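PDB 1WEK: hypothetical protein TT1465 from Thermus thermophilus, which is of unknown function but belongs to the SLOG clan of proteins with a Rossmann-like alpha/beta fold. Local coordinates for residues A[41-46]-A[126-131]. Residues are numbered along the deposited sequence; the frame is centred on the assembly and turned at random.
Sequences SVFGSA and VLFVRY. With PO4 (phosphate ion), chain G.
Phe43 and Ser41, two residues apart on the central strand 39-43, pack against Phe128 of helix 121-130, in a small buried strand-to-helix contact that combines an aromatic pair with one hydrogen bond. The phenyl rings form a tilted edge-to-face pair: Phe43 CE2 sits 3.4 Å above the plane of the Phe128 ring, over its centre, with centroids 4.6 Å apart and planes inclined at 52°. Phe43 CE2 is 3.6 Å from Phe128 CZ, and the two side chains arrive from opposite directions. Phe43 carries its CG anti to its own carbonyl carbon (chi1 -47°), which turns the ring from the strand toward the helix.

Ser41 meets the same phenylalanine at a different place. Its OG donates a short hydrogen bond of 2.6 Å to Phe128 O, approaching in the carbonyl plane on a lone pair with a C=O...O angle of 134°. The same OG also lies in the plane of the Phe128 ring, at its edge, 3.3 Å from CD2. Phe128 is therefore met over a face by Phe43 and along an edge by Ser41, while the buried serine hydroxyl is satisfied by a main-chain oxygen of the helix.

Beyond the two segments, Phe43 also stacks on Phe137, and Glu147 of helix 142-156 touches both phenylalanines. Past the strand, the chain turns into a loop where Ala46 N gives a nearly straight 2.9 Å hydrogen bond to O2 of the phosphate ion, which Gly141 N, Gly143 N and Thr144 OG1 also bind. The loop after strand 39-43 and the start of helix 142-156 thus hold the phosphate together, consistent with the anion sites at the C-terminal ends of strands in Rossmann-like alpha/beta folds.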
ATOM      1  N   SER A  41      21.520  19.433 -10.631  1.00 18.11           N
ATOM      2  CA  SER A  41      20.430  20.261 -10.128  1.00 16.03           C
ATOM      3  C   SER A  41      20.892  21.701 -10.154  1.00 17.66           C
ATOM      4  O   SER A  41      21.993  22.012  -9.705  1.00 20.12           O
ATOM      5  CB  SER A  41      20.056  19.838  -8.718  1.00 17.12           C
ATOM      6  OG  SER A  41      19.313  18.639  -8.783  1.00 19.34           O
ATOM      7  N   VAL A  42      20.056  22.572 -10.706  1.00 17.15           N
ATOM      8  CA  VAL A  42      20.391  23.981 -10.850  1.00 16.65           C
ATOM      9  C   VAL A  42      19.289  24.876 -10.287  1.00 15.85           C
ATOM     10  O   VAL A  42      18.106  24.647 -10.509  1.00 17.70           O
ATOM     11  CB  VAL A  42      20.632  24.299 -12.338  1.00 16.44           C
ATOM     12  CG1 VAL A  42      21.169  25.712 -12.507  1.00 16.76           C
ATOM     13  CG2 VAL A  42      21.610  23.290 -12.910  1.00 11.38           C
ATOM     14  N   PHE A  43      19.687  25.899  -9.545  1.00 17.86           N
ATOM     15  CA  PHE A  43      18.729  26.792  -8.924  1.00 13.10           C
ATOM     16  C   PHE A  43      19.011  28.269  -9.156  1.00  9.90           C
ATOM     17  O   PHE A  43      20.161  28.693  -9.264  1.00 10.38           O
ATOM     18  CB  PHE A  43      18.692  26.520  -7.418  1.00 16.80           C
ATOM     19  CG  PHE A  43      18.604  25.074  -7.076  1.00 16.99           C
ATOM     20  CD1 PHE A  43      19.757  24.297  -7.003  1.00 19.16           C
ATOM     21  CD2 PHE A  43      17.367  24.472  -6.862  1.00 17.77           C
ATOM     22  CE1 PHE A  43      19.687  22.945  -6.725  1.00 18.01           C
ATOM     23  CE2 PHE A  43      17.276  23.112  -6.583  1.00 20.18           C
ATOM     24  CZ  PHE A  43      18.441  22.344  -6.514  1.00 25.30           C
ATOM     25  N   GLY A  44      17.945  29.058  -9.207  1.00  9.48           N
ATOM     26  CA  GLY A  44      18.099  30.485  -9.405  1.00  9.65           C
ATOM     27  C   GLY A  44      16.764  31.186  -9.269  1.00 14.07           C
ATOM     28  O   GLY A  44      15.716  30.537  -9.268  1.00 10.94           O
ATOM     29  N   SER A  45      16.816  32.511  -9.155  1.00 13.86           N
ATOM     30  CA  SER A  45      15.638  33.358  -9.016  1.00 14.14           C
ATOM     31  C   SER A  45      14.548  33.171 -10.059  1.00 16.99           C
ATOM     32  O   SER A  45      14.809  33.164 -11.267  1.00 13.53           O
ATOM     33  CB  SER A  45      16.060  34.825  -9.043  1.00 16.33           C
ATOM     34  OG  SER A  45      14.945  35.693  -9.197  1.00 15.83           O
ATOM     35  N   ALA A  46      13.314  33.061  -9.577  1.00 17.91           N
ATOM     36  CA  ALA A  46      12.156  32.939 -10.454  1.00 20.79           C
ATOM     37  C   ALA A  46      11.733  34.326 -10.952  1.00 21.63           C
ATOM     38  O   ALA A  46      10.821  34.437 -11.778  1.00 21.61           O
ATOM     39  CB  ALA A  46      11.006  32.315  -9.700  1.00 22.68           C
ATOM     40  N   VAL A 126      13.306  16.006  -2.749  1.00 15.06           N
ATOM     41  CA  VAL A 126      13.891  14.682  -2.740  1.00 13.35           C
ATOM     42  C   VAL A 126      14.373  14.346  -4.153  1.00 20.26           C
ATOM     43  O   VAL A 126      15.489  13.851  -4.333  1.00 21.98           O
ATOM     44  CB  VAL A 126      12.869  13.601  -2.271  1.00 19.12           C
ATOM     45  CG1 VAL A 126      13.372  12.205  -2.644  1.00 16.87           C
ATOM     46  CG2 VAL A 126      12.662  13.672  -0.751  1.00 13.23           C
ATOM     47  N   LEU A 127      13.539  14.619  -5.152  1.00 15.38           N
ATOM     48  CA  LEU A 127      13.910  14.331  -6.529  1.00 16.63           C
ATOM     49  C   LEU A 127      15.098  15.167  -6.972  1.00 17.29           C
ATOM     50  O   LEU A 127      15.831  14.781  -7.868  1.00 17.02           O
ATOM     51  CB  LEU A 127      12.716  14.577  -7.461  1.00 14.55           C
ATOM     52  CG  LEU A 127      11.536  13.656  -7.147  1.00 16.24           C
ATOM     53  CD1 LEU A 127      10.335  14.021  -8.011  1.00 16.86           C
ATOM     54  CD2 LEU A 127      11.965  12.206  -7.382  1.00 12.98           C
ATOM     55  N   PHE A 128      15.284  16.318  -6.338  1.00 17.57           N
ATOM     56  CA  PHE A 128      16.394  17.197  -6.673  1.00 17.77           C
ATOM     57  C   PHE A 128      17.757  16.630  -6.256  1.00 16.57           C
ATOM     58  O   PHE A 128      18.782  16.954  -6.860  1.00 15.72           O
ATOM     59  CB  PHE A 128      16.184  18.566  -6.017  1.00 17.80           C
ATOM     60  CG  PHE A 128      15.680  19.621  -6.958  1.00 18.69           C
ATOM     61  CD1 PHE A 128      14.567  20.396  -6.627  1.00 20.53           C
ATOM     62  CD2 PHE A 128      16.333  19.863  -8.162  1.00 16.82           C
ATOM     63  CE1 PHE A 128      14.111  21.403  -7.482  1.00 18.38           C
ATOM     64  CE2 PHE A 128      15.889  20.869  -9.030  1.00 20.74           C
ATOM     65  CZ  PHE A 128      14.773  21.642  -8.683  1.00 20.49           C
ATOM     66  N   VAL A 129      17.781  15.788  -5.228  1.00 17.43           N
ATOM     67  CA  VAL A 129      19.055  15.229  -4.766  1.00 20.11           C
ATOM     68  C   VAL A 129      19.252  13.750  -5.095  1.00 19.93           C
ATOM     69  O   VAL A 129      20.361  13.324  -5.427  1.00 17.49           O
ATOM     70  CB  VAL A 129      19.233  15.404  -3.231  1.00 20.04           C
ATOM     71  CG1 VAL A 129      19.038  16.856  -2.840  1.00 17.64           C
ATOM     72  CG2 VAL A 129      18.243  14.547  -2.497  1.00 22.81           C
ATOM     73  N   ARG A 130      18.175  12.976  -5.013  1.00 19.62           N
ATOM     74  CA  ARG A 130      18.247  11.544  -5.259  1.00 23.51           C
ATOM     75  C   ARG A 130      19.110  11.161  -6.451  1.00 24.27           C
ATOM     76  O   ARG A 130      19.867  10.198  -6.382  1.00 26.40           O
ATOM     77  CB  ARG A 130      16.843  10.969  -5.448  1.00 28.14           C
ATOM     78  CG  ARG A 130      16.738   9.470  -5.142  1.00 34.30           C
ATOM     79  CD  ARG A 130      15.269   9.078  -4.965  1.00 38.70           C
ATOM     80  NE  ARG A 130      15.069   7.903  -4.111  1.00 38.97           N
ATOM     81  CZ  ARG A 130      14.862   6.665  -4.554  1.00 39.36           C
ATOM     82  NH1 ARG A 130      14.825   6.408  -5.858  1.00 35.08           N
ATOM     83  NH2 ARG A 130      14.673   5.680  -3.685  1.00 36.24           N
ATOM     84  N   TYR A 131      19.020  11.926  -7.531  1.00 22.90           N
ATOM     85  CA  TYR A 131      19.780  11.598  -8.730  1.00 25.98           C
ATOM     86  C   TYR A 131      20.813  12.635  -9.159  1.00 24.54           C
ATOM     87  O   TYR A 131      21.238  12.627 -10.306  1.00 27.52           O
ATOM     88  CB  TYR A 131      18.803  11.359  -9.894  1.00 25.93           C
ATOM     89  CG  TYR A 131      17.754  10.307  -9.606  1.00 28.95           C
ATOM     90  CD1 TYR A 131      16.555  10.638  -8.966  1.00 30.15           C
ATOM     91  CD2 TYR A 131      17.986   8.966  -9.912  1.00 30.85           C
ATOM     92  CE1 TYR A 131      15.620   9.657  -8.632  1.00 30.09           C
ATOM     93  CE2 TYR A 131      17.060   7.979  -9.580  1.00 34.07           C
ATOM     94  CZ  TYR A 131      15.883   8.331  -8.938  1.00 35.14           C
ATOM     95  OH  TYR A 131      14.990   7.348  -8.572  1.00 38.86           O
TER
HETATM   96  P   PO4 G 501      13.168  31.893  -5.619  1.00 20.22           P
HETATM   97  O1  PO4 G 501      14.623  31.852  -5.308  1.00 17.95           O
HETATM   98  O2  PO4 G 501      12.918  32.849  -6.730  1.00 16.82           O
HETATM   99  O3  PO4 G 501      12.421  32.329  -4.409  1.00 19.77           O
HETATM  100  O4  PO4 G 501      12.709  30.538  -6.025  1.00 20.63           O